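Local structure of mandalate racemase/muconate lactonizing enzyme (Unidentified, 4E4U) at residues L88-W102 with L281-K293. The protein is a putative member of the mandelate racemase/muconate lactonizing enzyme family, in which enzymes typically abstract the alpha-proton of carboxylate substrates, its own reaction being unestablished. Sequence-based numbering, arbitrary orientation. Where two conformers were deposited one is given.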
loop_
_atom_site.group_PDB
_atom_site.type_symbol
_atom_site.label_atom_id
_atom_site.label_comp_id
_atom_site.label_asym_id
_atom_site.label_seq_id
_atom_site.Cartn_x
_atom_site.Cartn_y
_atom_site.Cartn_z
ATOM N N LEU A 88 -13.948 -0.026 28.324
ATOM C CA LEU A 88 -14.399 -1.415 28.313
ATOM C C LEU A 88 -15.473 -1.715 29.372
ATOM O O LEU A 88 -16.468 -2.383 29.086
ATOM C CB LEU A 88 -13.197 -2.342 28.499
ATOM C CG LEU A 88 -13.464 -3.842 28.389
ATOM C CD1 LEU A 88 -13.870 -4.234 26.971
ATOM C CD2 LEU A 88 -12.233 -4.607 28.820
ATOM N N THR A 89 -15.282 -1.225 30.593
ATOM C CA THR A 89 -16.269 -1.479 31.636
ATOM C C THR A 89 -17.568 -0.742 31.341
ATOM O O THR A 89 -18.652 -1.312 31.498
ATOM C CB THR A 89 -15.734 -1.125 33.039
ATOM O OG1 THR A 89 -14.622 -1.974 33.347
ATOM C CG2 THR A 89 -16.807 -1.308 34.099
ATOM N N MET A 90 -17.467 0.504 30.881
ATOM C CA MET A 90 -18.668 1.274 30.550
ATOM C C MET A 90 -19.453 0.577 29.453
ATOM O O MET A 90 -20.678 0.523 29.498
ATOM C CB MET A 90 -18.306 2.689 30.102
ATOM C CG MET A 90 -19.490 3.485 29.553
ATOM S SD MET A 90 -20.841 3.709 30.739
ATOM C CE MET A 90 -20.461 5.357 31.333
ATOM N N MET A 91 -18.753 0.032 28.465
ATOM C CA MET A 91 -19.442 -0.650 27.386
ATOM C C MET A 91 -20.165 -1.903 27.875
ATOM O O MET A 91 -21.277 -2.190 27.430
ATOM C CB MET A 91 -18.491 -0.946 26.240
ATOM C CG MET A 91 -18.043 0.304 25.482
ATOM S SD MET A 91 -19.379 1.195 24.652
ATOM C CE MET A 91 -19.826 2.452 25.848
ATOM N N GLY A 92 -19.556 -2.650 28.796
ATOM C CA GLY A 92 -20.254 -3.769 29.413
ATOM C C GLY A 92 -21.514 -3.319 30.135
ATOM O O GLY A 92 -22.585 -3.909 29.980
ATOM N N VAL A 93 -21.398 -2.256 30.922
ATOM C CA VAL A 93 -22.547 -1.749 31.665
ATOM C C VAL A 93 -23.666 -1.296 30.737
ATOM O O VAL A 93 -24.830 -1.677 30.919
ATOM C CB VAL A 93 -22.154 -0.603 32.612
ATOM C CG1 VAL A 93 -23.389 -0.009 33.285
ATOM C CG2 VAL A 93 -21.167 -1.103 33.653
ATOM N N VAL A 94 -23.333 -0.493 29.734
ATOM C CA VAL A 94 -24.379 -0.025 28.835
ATOM C C VAL A 94 -24.989 -1.171 28.030
ATOM O O VAL A 94 -26.163 -1.109 27.675
ATOM C CB VAL A 94 -23.932 1.149 27.929
ATOM C CG1 VAL A 94 -23.145 0.655 26.724
ATOM C CG2 VAL A 94 -25.153 1.953 27.493
ATOM N N SER A 95 -24.219 -2.226 27.764
ATOM C CA SER A 95 -24.764 -3.384 27.054
ATOM C C SER A 95 -25.934 -3.978 27.834
ATOM O O SER A 95 -26.972 -4.317 27.262
ATOM C CB SER A 95 -23.707 -4.468 26.876
ATOM O OG SER A 95 -22.623 -4.026 26.091
ATOM N N GLY A 96 -25.758 -4.113 29.146
ATOM C CA GLY A 96 -26.795 -4.678 29.991
ATOM C C GLY A 96 -28.007 -3.774 30.049
ATOM O O GLY A 96 -29.143 -4.235 29.948
ATOM N N LEU A 97 -27.771 -2.477 30.229
ATOM C CA LEU A 97 -28.874 -1.523 30.287
ATOM C C LEU A 97 -29.628 -1.477 28.961
ATOM O O LEU A 97 -30.859 -1.444 28.939
ATOM C CB LEU A 97 -28.363 -0.132 30.651
ATOM C CG LEU A 97 -27.685 0.042 32.014
ATOM C CD1 LEU A 97 -27.143 1.458 32.155
ATOM C CD2 LEU A 97 -28.647 -0.285 33.145
ATOM N N GLU A 98 -28.886 -1.489 27.858
ATOM C CA GLU A 98 -29.491 -1.377 26.539
ATOM C C GLU A 98 -30.322 -2.616 26.196
ATOM O O GLU A 98 -31.421 -2.505 25.645
ATOM C CB GLU A 98 -28.407 -1.120 25.487
ATOM C CG GLU A 98 -28.931 -0.741 24.107
ATOM C CD GLU A 98 -28.965 -1.918 23.157
ATOM O OE1 GLU A 98 -28.993 -3.064 23.655
ATOM O OE2 GLU A 98 -28.969 -1.706 21.921
ATOM N N MET A 99 -29.820 -3.805 26.520
ATOM C CA MET A 99 -30.582 -5.000 26.168
ATOM C C MET A 99 -31.846 -5.102 27.026
ATOM O O MET A 99 -32.870 -5.609 26.566
ATOM C CB MET A 99 -29.733 -6.280 26.226
ATOM C CG MET A 99 -29.415 -6.768 27.630
ATOM S SD MET A 99 -28.472 -8.313 27.653
ATOM C CE MET A 99 -26.879 -7.769 27.030
ATOM N N ALA A 100 -31.785 -4.592 28.260
ATOM C CA ALA A 100 -32.976 -4.502 29.109
ATOM C C ALA A 100 -33.986 -3.538 28.489
ATOM O O ALA A 100 -35.188 -3.780 28.533
ATOM C CB ALA A 100 -32.612 -4.074 30.519
ATOM N N CYS A 101 -33.495 -2.457 27.889
ATOM C CA CYS A 101 -34.371 -1.560 27.135
ATOM C C CYS A 101 -35.032 -2.286 25.964
ATOM O O CYS A 101 -36.229 -2.125 25.744
ATOM C CB CYS A 101 -33.620 -0.312 26.646
ATOM S SG CYS A 101 -33.188 0.841 27.969
ATOM N N TRP A 102 -34.271 -3.088 25.222
ATOM C CA TRP A 102 -34.864 -3.873 24.134
ATOM C C TRP A 102 -35.922 -4.856 24.636
ATOM O O TRP A 102 -36.942 -5.065 23.978
ATOM C CB TRP A 102 -33.798 -4.601 23.308
ATOM C CG TRP A 102 -33.158 -3.710 22.276
ATOM C CD1 TRP A 102 -31.913 -3.159 22.325
ATOM C CD2 TRP A 102 -33.760 -3.246 21.064
ATOM N NE1 TRP A 102 -31.689 -2.393 21.203
ATOM C CE2 TRP A 102 -32.813 -2.425 20.407
ATOM C CE3 TRP A 102 -35.000 -3.447 20.444
ATOM C CZ2 TRP A 102 -33.069 -1.814 19.179
ATOM C CZ3 TRP A 102 -35.258 -2.839 19.230
ATOM C CH2 TRP A 102 -34.297 -2.033 18.610
ATOM N N LEU A 281 -18.254 -11.532 19.007
ATOM C CA LEU A 281 -18.782 -10.505 19.886
ATOM C C LEU A 281 -19.569 -11.138 21.037
ATOM O O LEU A 281 -20.230 -12.173 20.867
ATOM C CB LEU A 281 -19.666 -9.544 19.080
ATOM C CG LEU A 281 -20.928 -10.129 18.431
ATOM C CD1 LEU A 281 -22.143 -10.092 19.356
ATOM C CD2 LEU A 281 -21.247 -9.403 17.134
ATOM N N ASN A 282 -19.499 -10.511 22.204
ATOM C CA ASN A 282 -20.400 -10.833 23.299
ATOM C C ASN A 282 -21.356 -9.654 23.425
ATOM O O ASN A 282 -20.915 -8.511 23.638
ATOM C CB ASN A 282 -19.630 -11.081 24.594
ATOM C CG ASN A 282 -20.527 -11.559 25.718
ATOM O OD1 ASN A 282 -21.554 -10.938 26.016
ATOM N ND2 ASN A 282 -20.143 -12.657 26.356
ATOM N N VAL A 283 -22.650 -9.923 23.278
ATOM C CA VAL A 283 -23.654 -8.853 23.257
ATOM C C VAL A 283 -23.708 -8.077 24.564
ATOM O O VAL A 283 -24.190 -6.946 24.591
ATOM C CB VAL A 283 -25.077 -9.362 22.902
ATOM C CG1 VAL A 283 -25.101 -9.946 21.504
ATOM C CG2 VAL A 283 -25.567 -10.391 23.924
ATOM N N ALA A 284 -23.222 -8.694 25.640
ATOM C CA ALA A 284 -23.179 -8.055 26.957
ATOM C C ALA A 284 -21.897 -7.245 27.200
ATOM O O ALA A 284 -21.711 -6.677 28.274
ATOM C CB ALA A 284 -23.384 -9.094 28.055
ATOM N N ARG A 285 -21.024 -7.188 26.195
ATOM C CA ARG A 285 -19.800 -6.379 26.254
ATOM C C ARG A 285 -19.710 -5.311 25.162
ATOM O O ARG A 285 -19.139 -4.242 25.392
ATOM C CB ARG A 285 -18.553 -7.275 26.176
ATOM C CG ARG A 285 -17.264 -6.541 25.797
ATOM C CD ARG A 285 -16.049 -7.389 26.074
ATOM N NE ARG A 285 -15.660 -7.293 27.476
ATOM C CZ ARG A 285 -14.905 -8.173 28.128
ATOM N NH1 ARG A 285 -14.473 -9.280 27.528
ATOM N NH2 ARG A 285 -14.589 -7.940 29.394
ATOM N N VAL A 286 -20.239 -5.591 23.972
ATOM C CA VAL A 286 -19.934 -4.726 22.826
ATOM C C VAL A 286 -20.674 -3.396 22.779
ATOM O O VAL A 286 -20.307 -2.523 21.992
ATOM C CB VAL A 286 -20.115 -5.447 21.455
ATOM C CG1 VAL A 286 -19.170 -6.625 21.344
ATOM C CG2 VAL A 286 -21.567 -5.857 21.229
ATOM N N GLY A 287 -21.705 -3.246 23.604
ATOM C CA GLY A 287 -22.495 -2.029 23.615
ATOM C C GLY A 287 -23.995 -2.253 23.537
ATOM O O GLY A 287 -24.767 -1.285 23.532
ATOM N N GLY A 288 -24.414 -3.519 23.483
ATOM C CA GLY A 288 -25.829 -3.860 23.445
ATOM C C GLY A 288 -26.249 -4.444 22.112
ATOM O O GLY A 288 -25.407 -4.721 21.253
ATOM N N LEU A 289 -27.551 -4.638 21.929
ATOM C CA LEU A 289 -28.056 -5.317 20.741
ATOM C C LEU A 289 -27.955 -4.491 19.463
ATOM O O LEU A 289 -27.629 -5.027 18.410
ATOM C CB LEU A 289 -29.494 -5.776 20.964
ATOM C CG LEU A 289 -29.599 -7.039 21.814
ATOM C CD1 LEU A 289 -31.039 -7.284 22.226
ATOM C CD2 LEU A 289 -29.067 -8.240 21.035
ATOM N N LEU A 290 -28.240 -3.198 19.534
ATOM C CA LEU A 290 -28.107 -2.384 18.328
ATOM C C LEU A 290 -26.641 -2.280 17.909
ATOM O O LEU A 290 -26.318 -2.438 16.732
ATOM C CB LEU A 290 -28.744 -1.005 18.501
ATOM C CG LEU A 290 -28.653 -0.120 17.253
ATOM C CD1 LEU A 290 -29.298 -0.795 16.050
ATOM C CD2 LEU A 290 -29.262 1.252 17.504
ATOM N N GLU A 291 -25.749 -2.041 18.869
ATOM C CA GLU A 291 -24.329 -2.015 18.548
ATOM C C GLU A 291 -23.860 -3.371 17.998
ATOM O O GLU A 291 -23.059 -3.427 17.063
ATOM C CB GLU A 291 -23.502 -1.575 19.759
ATOM C CG GLU A 291 -22.042 -1.268 19.444
ATOM C CD GLU A 291 -21.804 0.062 18.738
ATOM O OE1 GLU A 291 -22.766 0.789 18.380
ATOM O OE2 GLU A 291 -20.621 0.391 18.560
ATOM N N ALA A 292 -24.376 -4.466 18.553
ATOM C CA ALA A 292 -24.034 -5.788 18.024
ATOM C C ALA A 292 -24.540 -5.975 16.590
ATOM O O ALA A 292 -23.852 -6.543 15.751
ATOM C CB ALA A 292 -24.566 -6.890 18.946
ATOM N N LYS A 293 -25.743 -5.484 16.310
ATOM C CA LYS A 293 -26.276 -5.504 14.949
ATOM C C LYS A 293 -25.370 -4.712 14.005
ATOM O O LYS A 293 -25.120 -5.130 12.868
ATOM C CB LYS A 293 -27.696 -4.933 14.928
ATOM C CG LYS A 293 -28.390 -4.981 13.577
ATOM C CD LYS A 293 -28.907 -6.375 13.276
ATOM C CE LYS A 293 -29.513 -6.441 11.890
ATOM N NZ LYS A 293 -30.097 -7.779 11.602
HETATM O O HOH W 1 -16.629 -5.292 29.234
HETATM O O HOH W 2 -26.494 -0.691 21.385
#
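Gly288 meets Ser95 with CA atoms 3.8 Å apart, and helix 88-102 runs at 102° to helix 289-293, joining the N-terminal domain of this enolase-superfamily fold to the barrel domain just after strand 278-279. Gly288 is at the N-cap position, and the carboxylate of Glu98, from the other domain, accepts from the first two amides of the helix: OE1 from Leu289 N at 2.7 Å and OE2 from Leu290 N at 2.9 Å. Both amides come to the syn sides of the carboxylate, the second bond being the straighter (169° at the hydrogen). The helix N-terminus would probably favour the charged carboxylate. Glu98 reaches it with CG anti to the backbone N (chi1 -170°) and a bend at chi2. Trp102 NE1 adds a weak bond to Glu98 OE2, and Glu98 CD lies in plane at the indole edge, while Trp102 CD1 lies 3.8 Å from Leu289 CB. Met99 CE packs on Ala284 CB. At the far end Leu88 CD1 rests obliquely against Arg285 NE, which a water links to Leu88 O; Arg285 NH1 binds Glu259 O. Between these ends, Ser95 OG gives its proton to Met91 O at 2.6 Å and accepts from Gly287 N at 2.8 Å.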